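Local coordinates for protein catalase-3 (Neurospora crassa, PDB 4AJ9) that catalyses the heme-dependent breakdown of hydrogen peroxide into oxygen and water, and so probably protects cells from its toxic effects, at residues D338-D342 with P343-G347; F418-T421 with P422-A426; Q284-G287 with F288-D292; G331-V334 with R335-F339; R432-S435 with A436-D440. All coordinates share one frame; numbering follows the deposited sequence. Where two conformers were deposited one is given.

Contact 1: D338-D342 with P343-G347; sequences DFTED and PLLQG. With HEM (protoporphyrin IX containing Fe), chain Y.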
# COMPACT_ATOMS: atom_id res chain seq x y z
N ASP C 338 30.49 -2.01 14.78
CA ASP C 338 29.48 -1.49 15.70
C ASP C 338 29.20 -0.01 15.45
O ASP C 338 29.96 0.67 14.75
CB ASP C 338 29.90 -1.69 17.16
CG ASP C 338 28.73 -1.62 18.14
OD1 ASP C 338 27.57 -1.62 17.68
OD2 ASP C 338 28.96 -1.58 19.36
N PHE C 339 28.11 0.49 16.05
CA PHE C 339 27.73 1.89 15.92
C PHE C 339 28.46 2.74 16.94
O PHE C 339 29.07 2.22 17.87
CB PHE C 339 26.22 2.05 16.14
CG PHE C 339 25.39 1.16 15.27
CD1 PHE C 339 25.35 1.36 13.89
CD2 PHE C 339 24.65 0.12 15.82
CE1 PHE C 339 24.59 0.52 13.08
CE2 PHE C 339 23.88 -0.71 15.01
CZ PHE C 339 23.85 -0.51 13.64
N THR C 340 28.40 4.06 16.76
CA THR C 340 28.75 4.96 17.84
C THR C 340 27.56 5.83 18.18
O THR C 340 26.52 5.82 17.49
CB THR C 340 29.93 5.89 17.51
OG1 THR C 340 29.55 6.80 16.48
CG2 THR C 340 31.17 5.08 17.09
N GLU C 341 27.74 6.60 19.24
CA GLU C 341 26.70 7.45 19.79
C GLU C 341 26.58 8.77 19.03
O GLU C 341 26.14 9.78 19.59
CB GLU C 341 27.00 7.72 21.27
CG GLU C 341 26.83 6.49 22.17
CD GLU C 341 28.02 5.53 22.13
OE1 GLU C 341 28.96 5.74 21.33
OE2 GLU C 341 28.02 4.57 22.91
N ASP C 342 26.94 8.76 17.75
CA ASP C 342 26.78 9.91 16.87
C ASP C 342 25.27 10.09 16.69
O ASP C 342 24.61 9.22 16.13
CB ASP C 342 27.49 9.58 15.56
CG ASP C 342 27.21 10.57 14.44
OD1 ASP C 342 26.08 11.11 14.33
OD2 ASP C 342 28.14 10.78 13.65
N PRO C 343 24.71 11.18 17.22
CA PRO C 343 23.25 11.35 17.22
C PRO C 343 22.64 11.41 15.81
O PRO C 343 21.44 11.26 15.65
CB PRO C 343 23.04 12.69 17.93
CG PRO C 343 24.28 12.88 18.76
CD PRO C 343 25.38 12.29 17.94
N LEU C 344 23.47 11.64 14.80
CA LEU C 344 22.95 11.66 13.45
C LEU C 344 22.83 10.23 12.95
O LEU C 344 21.81 9.82 12.43
CB LEU C 344 23.84 12.50 12.54
CG LEU C 344 23.34 12.71 11.11
CD1 LEU C 344 22.16 13.68 11.09
CD2 LEU C 344 24.50 13.23 10.25
N LEU C 345 23.90 9.46 13.14
CA LEU C 345 23.89 8.05 12.77
C LEU C 345 22.76 7.33 13.50
O LEU C 345 22.03 6.53 12.92
CB LEU C 345 25.22 7.41 13.15
CG LEU C 345 25.21 5.89 13.20
CD1 LEU C 345 24.98 5.34 11.81
CD2 LEU C 345 26.55 5.41 13.75
N GLN C 346 22.64 7.63 14.79
CA GLN C 346 21.63 7.01 15.65
C GLN C 346 20.22 7.00 15.05
O GLN C 346 19.53 5.96 15.04
CB GLN C 346 21.64 7.68 17.03
CG GLN C 346 22.90 7.37 17.82
CD GLN C 346 22.84 6.00 18.50
OE1 GLN C 346 21.87 5.68 19.18
NE2 GLN C 346 23.90 5.20 18.33
N GLY C 347 19.77 8.15 14.56
CA GLY C 347 18.45 8.25 13.98
C GLY C 347 18.33 7.66 12.58
O GLY C 347 17.25 7.22 12.17
CHA HEM Y . 19.05 7.86 1.41
CHB HEM Y . 23.58 9.08 2.71
CHC HEM Y . 21.80 11.29 6.64
CHD HEM Y . 17.46 9.32 5.79
C1A HEM Y . 20.42 8.03 1.38
C2A HEM Y . 21.33 7.59 0.33
C3A HEM Y . 22.58 7.95 0.69
C4A HEM Y . 22.50 8.60 1.98
CMA HEM Y . 23.89 7.71 -0.10
CAA HEM Y . 20.91 6.90 -0.99
CBA HEM Y . 21.11 5.39 -0.93
CGA HEM Y . 20.77 4.81 -2.28
O1A HEM Y . 19.72 4.13 -2.41
O2A HEM Y . 21.56 5.03 -3.24
C1B HEM Y . 23.50 9.74 3.92
C2B HEM Y . 24.62 10.16 4.74
C3B HEM Y . 24.14 10.79 5.82
C4B HEM Y . 22.69 10.77 5.73
CMB HEM Y . 26.09 9.91 4.34
CAB HEM Y . 24.90 11.40 7.02
CBB HEM Y . 26.11 10.95 7.36
C1C HEM Y . 20.50 10.87 6.79
C2C HEM Y . 19.67 11.05 7.97
C3C HEM Y . 18.48 10.52 7.70
C4C HEM Y . 18.52 9.95 6.38
CMC HEM Y . 20.10 11.77 9.26
CAC HEM Y . 17.26 10.39 8.63
CBC HEM Y . 17.44 10.24 9.94
C1D HEM Y . 17.47 8.76 4.55
C2D HEM Y . 16.33 8.10 3.95
C3D HEM Y . 16.83 7.65 2.58
C4D HEM Y . 18.21 8.07 2.50
CMD HEM Y . 14.94 7.92 4.58
CAD HEM Y . 16.02 6.88 1.52
CBD HEM Y . 16.36 5.41 1.69
CGD HEM Y . 15.51 4.59 0.76
O1D HEM Y . 15.91 3.44 0.45
O2D HEM Y . 14.46 5.09 0.30
NA HEM Y . 21.18 8.63 2.37
NB HEM Y . 22.34 10.12 4.56
NC HEM Y . 19.76 10.20 5.84
ND HEM Y . 18.55 8.72 3.68
FE HEM Y . 20.51 9.33 4.14

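Contact 2: F418-T421 with P422-A426; sequences FFTT and PGRTA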
# COMPACT_ATOMS: atom_id res chain seq x y z
N PHE C 418 26.19 -11.40 15.98
CA PHE C 418 26.52 -10.00 16.20
C PHE C 418 26.64 -9.76 17.69
O PHE C 418 25.98 -10.42 18.50
CB PHE C 418 25.43 -9.09 15.63
CG PHE C 418 25.68 -7.64 15.90
CD1 PHE C 418 26.48 -6.89 15.06
CD2 PHE C 418 25.13 -7.02 17.03
CE1 PHE C 418 26.74 -5.55 15.32
CE2 PHE C 418 25.37 -5.68 17.29
CZ PHE C 418 26.18 -4.94 16.43
N PHE C 419 27.47 -8.80 18.08
CA PHE C 419 27.48 -8.36 19.47
C PHE C 419 27.85 -6.90 19.56
O PHE C 419 28.70 -6.40 18.81
CB PHE C 419 28.38 -9.25 20.36
CG PHE C 419 29.84 -9.24 19.99
CD1 PHE C 419 30.30 -10.03 18.95
CD2 PHE C 419 30.74 -8.45 20.69
CE1 PHE C 419 31.64 -10.03 18.60
CE2 PHE C 419 32.09 -8.45 20.35
CZ PHE C 419 32.54 -9.24 19.31
N THR C 420 27.16 -6.20 20.45
CA THR C 420 27.47 -4.80 20.70
C THR C 420 28.82 -4.74 21.44
O THR C 420 29.11 -5.62 22.25
CB THR C 420 26.35 -4.15 21.52
OG1 THR C 420 25.18 -4.00 20.70
CG2 THR C 420 26.77 -2.79 22.04
N THR C 421 29.62 -3.72 21.14
CA THR C 421 30.93 -3.56 21.79
C THR C 421 30.79 -3.72 23.30
O THR C 421 30.10 -2.93 23.94
CB THR C 421 31.56 -2.19 21.51
OG1 THR C 421 31.51 -1.91 20.10
CG2 THR C 421 33.02 -2.18 21.98
N PRO C 422 31.44 -4.74 23.86
CA PRO C 422 31.20 -5.05 25.28
C PRO C 422 31.58 -3.91 26.24
O PRO C 422 30.99 -3.79 27.32
CB PRO C 422 32.05 -6.31 25.53
CG PRO C 422 32.96 -6.44 24.36
CD PRO C 422 32.32 -5.73 23.21
N GLY C 423 32.53 -3.07 25.87
CA GLY C 423 32.95 -2.00 26.77
C GLY C 423 32.03 -0.79 26.86
O GLY C 423 32.20 0.06 27.74
N ARG C 424 31.05 -0.70 25.96
CA ARG C 424 30.21 0.49 25.89
C ARG C 424 29.33 0.67 27.11
O ARG C 424 28.72 -0.28 27.60
CB ARG C 424 29.38 0.49 24.60
CG ARG C 424 30.23 0.73 23.35
CD ARG C 424 29.39 0.65 22.10
NE ARG C 424 28.40 1.73 21.99
CZ ARG C 424 27.35 1.68 21.18
NH1 ARG C 424 27.17 0.60 20.42
NH2 ARG C 424 26.48 2.68 21.13
N THR C 425 29.27 1.91 27.59
CA THR C 425 28.48 2.24 28.78
C THR C 425 27.63 3.48 28.54
O THR C 425 27.94 4.29 27.67
CB THR C 425 29.38 2.54 29.97
OG1 THR C 425 30.17 3.71 29.68
CG2 THR C 425 30.30 1.37 30.26
N ALA C 426 26.57 3.61 29.33
CA ALA C 426 25.77 4.83 29.36
C ALA C 426 25.94 5.51 30.71
O ALA C 426 25.96 4.84 31.75
CB ALA C 426 24.31 4.52 29.11

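Contact 3: Q284-G287 with F288-D292; sequences QAYG and FDLLD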
# COMPACT_ATOMS: atom_id res chain seq x y z
N GLN C 284 37.92 12.41 21.81
CA GLN C 284 37.81 13.86 21.88
C GLN C 284 39.17 14.53 21.89
O GLN C 284 39.31 15.65 22.37
CB GLN C 284 37.03 14.27 23.14
CG GLN C 284 35.66 13.60 23.25
CD GLN C 284 34.93 13.97 24.53
OE1 GLN C 284 34.53 15.12 24.73
NE2 GLN C 284 34.73 12.98 25.41
N ALA C 285 40.19 13.85 21.37
CA ALA C 285 41.56 14.32 21.51
C ALA C 285 42.05 15.22 20.37
O ALA C 285 43.13 15.79 20.45
CB ALA C 285 42.50 13.14 21.67
N TYR C 286 41.25 15.36 19.31
CA TYR C 286 41.75 16.02 18.10
C TYR C 286 41.15 17.40 17.77
O TYR C 286 41.12 17.81 16.61
CB TYR C 286 41.65 15.05 16.91
CG TYR C 286 42.43 13.78 17.16
CD1 TYR C 286 43.81 13.79 17.12
CD2 TYR C 286 41.78 12.58 17.48
CE1 TYR C 286 44.55 12.64 17.36
CE2 TYR C 286 42.52 11.42 17.72
CZ TYR C 286 43.90 11.46 17.66
OH TYR C 286 44.66 10.34 17.90
N GLY C 287 40.70 18.11 18.80
CA GLY C 287 40.18 19.45 18.64
C GLY C 287 38.69 19.49 18.38
O GLY C 287 38.11 20.55 18.11
N PHE C 288 38.06 18.33 18.47
CA PHE C 288 36.61 18.19 18.28
C PHE C 288 36.19 16.81 18.78
O PHE C 288 37.02 16.02 19.18
CB PHE C 288 36.24 18.34 16.80
CG PHE C 288 36.76 17.22 15.92
CD1 PHE C 288 38.04 17.26 15.39
CD2 PHE C 288 35.95 16.13 15.62
CE1 PHE C 288 38.51 16.24 14.58
CE2 PHE C 288 36.42 15.10 14.82
CZ PHE C 288 37.70 15.15 14.29
N ASP C 289 34.89 16.54 18.74
CA ASP C 289 34.35 15.28 19.24
C ASP C 289 34.08 14.35 18.07
O ASP C 289 33.34 14.70 17.15
CB ASP C 289 33.06 15.57 20.02
CG ASP C 289 32.57 14.37 20.82
OD1 ASP C 289 32.77 13.22 20.39
OD2 ASP C 289 31.97 14.61 21.89
N LEU C 290 34.68 13.16 18.09
CA LEU C 290 34.54 12.24 16.96
C LEU C 290 33.13 11.66 16.79
O LEU C 290 32.85 10.95 15.83
CB LEU C 290 35.61 11.13 17.00
CG LEU C 290 36.88 11.51 16.24
CD1 LEU C 290 38.10 10.68 16.69
CD2 LEU C 290 36.64 11.37 14.75
N LEU C 291 32.24 12.01 17.71
CA LEU C 291 30.83 11.64 17.58
C LEU C 291 30.08 12.69 16.76
O LEU C 291 28.90 12.53 16.45
CB LEU C 291 30.17 11.48 18.95
CG LEU C 291 30.70 10.41 19.91
CD1 LEU C 291 29.91 10.45 21.22
CD2 LEU C 291 30.64 9.01 19.29
N ASP C 292 30.78 13.76 16.39
CA ASP C 292 30.21 14.91 15.69
C ASP C 292 30.40 14.76 14.18
O ASP C 292 31.52 14.91 13.67
CB ASP C 292 30.88 16.20 16.18
CG ASP C 292 30.30 17.46 15.56
OD1 ASP C 292 29.56 17.37 14.55
OD2 ASP C 292 30.60 18.56 16.08
O HOH W 1 38.88 14.10 18.43

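Contact 4: G331-V334 with R335-F339; sequences GHIV and RGVDF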
# COMPACT_ATOMS: atom_id res chain seq x y z
N GLY C 331 21.76 0.38 9.07
CA GLY C 331 21.53 -0.66 10.06
C GLY C 331 21.94 -2.03 9.55
O GLY C 331 21.93 -3.03 10.28
N HIS C 332 22.28 -2.10 8.27
CA HIS C 332 22.80 -3.35 7.73
C HIS C 332 24.23 -3.51 8.23
O HIS C 332 25.19 -3.09 7.57
CB HIS C 332 22.78 -3.31 6.20
CG HIS C 332 21.44 -3.63 5.61
ND1 HIS C 332 21.13 -3.38 4.29
CD2 HIS C 332 20.34 -4.21 6.15
CE1 HIS C 332 19.89 -3.78 4.05
NE2 HIS C 332 19.40 -4.30 5.16
N ILE C 333 24.36 -4.08 9.43
CA ILE C 333 25.67 -4.20 10.07
C ILE C 333 25.99 -5.67 10.29
O ILE C 333 25.09 -6.51 10.28
CB ILE C 333 25.72 -3.40 11.39
CG1 ILE C 333 27.16 -3.22 11.89
CG2 ILE C 333 24.82 -4.03 12.47
CD1 ILE C 333 27.29 -2.12 12.95
N VAL C 334 27.28 -5.98 10.45
CA VAL C 334 27.72 -7.37 10.60
C VAL C 334 28.67 -7.51 11.80
O VAL C 334 29.26 -6.52 12.25
CB VAL C 334 28.43 -7.88 9.32
CG1 VAL C 334 27.47 -7.86 8.12
CG2 VAL C 334 29.67 -7.03 9.03
N ARG C 335 28.81 -8.73 12.31
CA ARG C 335 29.80 -9.02 13.35
C ARG C 335 31.14 -8.43 12.97
O ARG C 335 31.61 -8.63 11.85
CB ARG C 335 29.96 -10.53 13.50
CG ARG C 335 30.94 -10.94 14.60
CD ARG C 335 31.07 -12.47 14.66
NE ARG C 335 32.13 -12.91 15.57
CZ ARG C 335 31.92 -13.35 16.80
NH1 ARG C 335 30.69 -13.40 17.30
NH2 ARG C 335 32.95 -13.74 17.55
N GLY C 336 31.77 -7.71 13.90
CA GLY C 336 33.04 -7.06 13.63
C GLY C 336 32.93 -5.55 13.48
O GLY C 336 33.94 -4.85 13.46
N VAL C 337 31.71 -5.05 13.37
CA VAL C 337 31.48 -3.62 13.23
C VAL C 337 30.40 -3.23 14.24
O VAL C 337 29.52 -4.03 14.53
CB VAL C 337 30.98 -3.27 11.80
CG1 VAL C 337 30.80 -1.77 11.63
CG2 VAL C 337 31.96 -3.82 10.75
N ASP C 338 30.49 -2.01 14.78
CA ASP C 338 29.48 -1.49 15.70
C ASP C 338 29.20 -0.01 15.45
O ASP C 338 29.96 0.67 14.75
CB ASP C 338 29.90 -1.69 17.16
CG ASP C 338 28.73 -1.62 18.14
OD1 ASP C 338 27.57 -1.62 17.68
OD2 ASP C 338 28.96 -1.58 19.36
N PHE C 339 28.11 0.49 16.05
CA PHE C 339 27.73 1.89 15.92
C PHE C 339 28.46 2.74 16.94
O PHE C 339 29.07 2.22 17.87
CB PHE C 339 26.22 2.05 16.14
CG PHE C 339 25.39 1.16 15.27
CD1 PHE C 339 25.35 1.36 13.89
CD2 PHE C 339 24.65 0.12 15.82
CE1 PHE C 339 24.59 0.52 13.08
CE2 PHE C 339 23.88 -0.71 15.01
CZ PHE C 339 23.85 -0.51 13.64

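Contact 5: R432-S435 with A436-D440; sequences RELS and ATFDD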
# COMPACT_ATOMS: atom_id res chain seq x y z
N ARG C 432 17.36 15.75 26.28
CA ARG C 432 17.18 16.21 24.90
C ARG C 432 18.11 17.39 24.68
O ARG C 432 17.68 18.53 24.54
CB ARG C 432 15.72 16.59 24.61
CG ARG C 432 14.81 15.37 24.52
CD ARG C 432 13.38 15.75 24.14
NE ARG C 432 12.68 14.56 23.66
CZ ARG C 432 12.07 13.68 24.44
NH1 ARG C 432 12.05 13.86 25.76
NH2 ARG C 432 11.47 12.62 23.91
N GLU C 433 19.40 17.09 24.65
CA GLU C 433 20.42 18.10 24.46
C GLU C 433 21.50 17.54 23.53
O GLU C 433 21.44 16.39 23.12
CB GLU C 433 21.03 18.48 25.81
CG GLU C 433 20.02 19.10 26.74
CD GLU C 433 20.58 19.43 28.11
OE1 GLU C 433 21.72 19.00 28.41
OE2 GLU C 433 19.89 20.12 28.88
N LEU C 434 22.47 18.39 23.19
CA LEU C 434 23.67 17.95 22.49
C LEU C 434 24.87 18.33 23.33
O LEU C 434 24.88 19.40 23.95
CB LEU C 434 23.76 18.64 21.12
CG LEU C 434 22.96 18.05 19.95
CD1 LEU C 434 23.11 18.92 18.70
CD2 LEU C 434 23.38 16.60 19.67
N SER C 435 25.87 17.47 23.34
CA SER C 435 27.12 17.74 24.05
C SER C 435 27.70 19.09 23.66
O SER C 435 27.75 19.43 22.48
CB SER C 435 28.14 16.65 23.71
OG SER C 435 29.34 16.85 24.42
N ALA C 436 28.15 19.85 24.65
CA ALA C 436 28.80 21.13 24.38
C ALA C 436 30.03 20.95 23.49
O ALA C 436 30.49 21.90 22.87
CB ALA C 436 29.17 21.84 25.68
N THR C 437 30.55 19.72 23.43
CA THR C 437 31.71 19.42 22.58
C THR C 437 31.39 19.59 21.10
O THR C 437 32.29 19.58 20.26
CB THR C 437 32.25 17.97 22.81
OG1 THR C 437 31.21 17.01 22.54
CG2 THR C 437 32.74 17.79 24.24
N PHE C 438 30.10 19.74 20.78
CA PHE C 438 29.63 19.85 19.41
C PHE C 438 29.54 21.32 18.97
O PHE C 438 29.21 21.61 17.82
CB PHE C 438 28.23 19.20 19.28
CG PHE C 438 28.24 17.69 19.10
CD1 PHE C 438 29.13 16.88 19.82
CD2 PHE C 438 27.35 17.07 18.23
CE1 PHE C 438 29.13 15.50 19.65
CE2 PHE C 438 27.34 15.69 18.06
CZ PHE C 438 28.23 14.90 18.77
N ASP C 439 29.86 22.24 19.89
CA ASP C 439 29.54 23.67 19.73
C ASP C 439 30.22 24.45 18.59
O ASP C 439 29.70 25.49 18.18
CB ASP C 439 29.77 24.42 21.05
CG ASP C 439 28.65 24.20 22.05
OD1 ASP C 439 27.65 23.54 21.69
OD2 ASP C 439 28.75 24.72 23.19
N ASP C 440 31.37 23.99 18.11
CA ASP C 440 32.16 24.77 17.15
C ASP C 440 31.74 24.52 15.70
O ASP C 440 31.96 23.43 15.17
CB ASP C 440 33.65 24.49 17.33
CG ASP C 440 34.54 25.32 16.41
OD1 ASP C 440 34.14 25.60 15.26
OD2 ASP C 440 35.65 25.70 16.84

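Contact 1: D338-D342 with P343-G347
Two backbone amides converge on the carboxylate of Asp342. Leu344 N reaches OD1 of Asp342 at 2.7 Å, nearly in line with the C-O bond, while Leu345 N approaches the same OD1 at 3.0 Å from well above the carboxylate plane. Asp342 holds CG opposite its own N (chi1 170°), which folds the acid forward over the first turn. This is an N-cap: OD1 serves as acceptor for first-turn amides of helix 343-360 that have no carbonyl of a preceding turn to bond to. The other oxygen, OD2, bonds to His212, fixing the rotation of the group.

A second set of bonds ties Gln346 back to the loop. Its N donates to Asp342 O at 2.9 Å in a nearly straight bond (167°). Its chain, bent at chi2 (-81°), brings NE2 to Thr340 O at 2.8 Å; the carbonyl oxygen lies close to the amide plane of Gln346, but NE2 sits above the carbonyl plane. NE2 also bonds to Glu43 of the third subunit, and OE1 to Thr40 of the second.

Apolar contacts complete the fit. Leu345 CD2 packs 4.1 Å from Phe339 CB, while Leu344 turns toward the cofactor, its CD1 3.4 Å from methyl CMC of the heme.

Contact 2: F418-T421 with P422-A426
Phe419 meets Pro422 with the rim of its ring: CD of the proline lies near the ring plane, 4.0 Å from CE2 of Phe419. The torsion responsible places CG of Phe419 between its backbone N and carbonyl carbon (chi1 62°), swinging the ring alongside the chain toward the proline three residues on. The same side chain also rests on Val217 of strand 214-217.

Next, Thr420 offers its methyl. In the modelled conformer of Arg424, one of two, CG2 of Thr420 stands 3.8 Å from NH1 of Arg424, the two side chains crossing at about a right angle. The hydroxyl of Thr420 is engaged elsewhere, by Arg432 of the fourth subunit.

Thr421 carries most of the contact. Its CB packs 3.6 Å from CD of Arg424, and its CG2 lies 3.8 Å from CD of Pro422, so the threonine is wedged between proline ring and arginine stem. Its hydroxyl bonds to Asp338. In this conformer the guanidinium of Arg424 bridges outward to Asp338, Glu341 and Glu43 of the third subunit, an acidic setting that would favour its positive charge.

The closing bond runs from Arg424 N to Thr421 O, 3.2 Å and nearly straight at hydrogen (167°), though the donor stands well above the carbonyl plane. It closes a type I beta turn from Thr421 to Arg424, with Pro422 and Gly423 at its corners, leading directly into strand 425-427, which pairs antiparallel with a strand of the fourth subunit across the tetramer interface.

Contact 3: Q284-G287 with F288-D292
The loop joining strands 270-278 and 305-314 doubles back so that the CA atoms of Gln284 and Asp289 come within 4.6 Å. The two side chains run alongside each other in the same direction, amide and carboxylate planes inclined by 15°, with CG of Gln284 4.0 Å from CG of Asp289. Between the backbones, Gln284 CA makes a CA-H...O contact of 3.5 Å to Phe288 O. That carbonyl also receives a bond from a water, which in turn accepts from Tyr286 N, so one water bridges the two residues on either side of Gly287, inside the bend.

Gly287 turns the chain with a positive phi (91°), where a CB would strike the preceding carbonyl. Beyond it, the CD1 and CE1 carbons of the Phe288 ring come near Tyr286, with CE1 4.1 Å from CB of Tyr286, and the bridging water stands over one face of the phenyl. The rim of the tyrosine ring, at CD2, receives CD1 of Leu290 at 4.2 Å, near the ring plane.

Asp289 OD1 takes a nearly straight bond (164°) from Leu291 N at 3.0 Å, the donor standing above the carboxylate plane. Its OD2 is used by Thr437 and by Arg37 of the second subunit. Putting an alanine in place of Asp289 would probably leave Leu291 N without this acceptor and Thr437 and that Arg37 without this carboxylate.

Asp292 N closes on Asp289 O at 2.8 Å, making a type I beta turn from Asp289 to Asp292; the aspartate at its first position forms an Asx turn laid over it.

Contact 4: G331-V334 with R335-F339
Arg335 follows directly on Val334 at a bend where the chain doubles back, the directions of 331-334 and 335-339 differing by 144°. Its side chain leaves the bend fully stretched from CG to NE and is held by Glu219 and the carbonyls of Gln412 and Gly417. Gly336 takes the next corner with a positive phi, a conformation in which a CB would collide with the preceding carbonyl oxygen.

At Val337 the bend closes: its N donates to Val334 O at 3.1 Å, tilted a little from the carbonyl plane. CG1 of Val337 packs 3.8 Å from CD1 of Ile333, and Ile333 CD1 also lies 3.3 Å from Val337 O. Ile333 gets there by keeping CG1 opposite its N (chi1 -166°) and continuing straight to CD1. Asp338 adds backbone, its CA 3.6 Å from Ile333 CD1.

Phe339 then presents a face. CD1 of Ile333 stands 3.9 Å from the ring centroid, a CH-pi contact 17° off the normal, while Gly331 CA sits at the rim, 4.3 Å from CZ of Phe339. Shortening Ile333 to an alanine would probably open a gap between Val337 and this ring face and set the phenyl freer to turn.

An extended Arg335 followed by the positive phi of Gly336, closed by the Val337 bond, gives a type II beta turn from Val334 to Val337, feeding strand 337-338, which pairs antiparallel with 214-217 in the large antiparallel sheet of the catalase fold.

Contact 5: R432-S435 with A436-D440
Ser435 and Thr437 bring their hydroxyls together: OG of Ser435 is 2.7 Å from OG1 of Thr437. Two torsions produce this meeting. OG of Ser435 is opposite the backbone N (chi1 -177°), and Thr437 tucks OG1 between its N and carbonyl carbon (chi1 58°). Thr437 OG1 bonds in addition to OD2 of Asp289.

Backbone bonding is of the i to i+3 kind expected of a 3-10 turn. Phe438 N donates to Ser435 O at 2.9 Å with 158° at hydrogen, but from well above the carbonyl plane; Asp439 N follows, reaching Ala436 O at 3.1 Å.

Apolar packing gathers on Phe438. CD2 of Leu434 comes within 4.2 Å of CD2 of the phenylalanine, and CB of Ser435 lies 4.0 Å from CD1, the other ortho carbon of Phe438. Pro343, at the head of helix 343-360, touches both Leu434 and Phe438, so these two side chains seat the turn on the heme domain.

The oxygens of Ser435, Thr437 and Asp289 thus form a polar chain ending on a carboxylate that Arg37 of the second subunit also meets, which implies that the negative charge at its far end is at least partly balanced across the subunit interface.

Along the chain the order is contact 3, contact 4, contact 1, contact 2, contact 5, yet contact 1 touches three of the others. Contact 4 runs into it through the shared Asp338 and Phe339, linking strand 337-338 to helix 343-360. Contact 2, its centre about 13 Å away, docks by a salt bridge from Arg424 to Glu341. Contacts 3 and 5, centres about 11 Å apart, also lie against contact 1, contact 3 through Leu291, contact 5 through Leu434 and Phe438 against Pro343. Contacts 2 and 5 remain separate, about 13 Å between nearest atoms. Segments from before and after it in the chain thus gather on the loop and first turn of the heme-lining helix. Contacts 1, 2, 3 and 5 each also touch the second subunit.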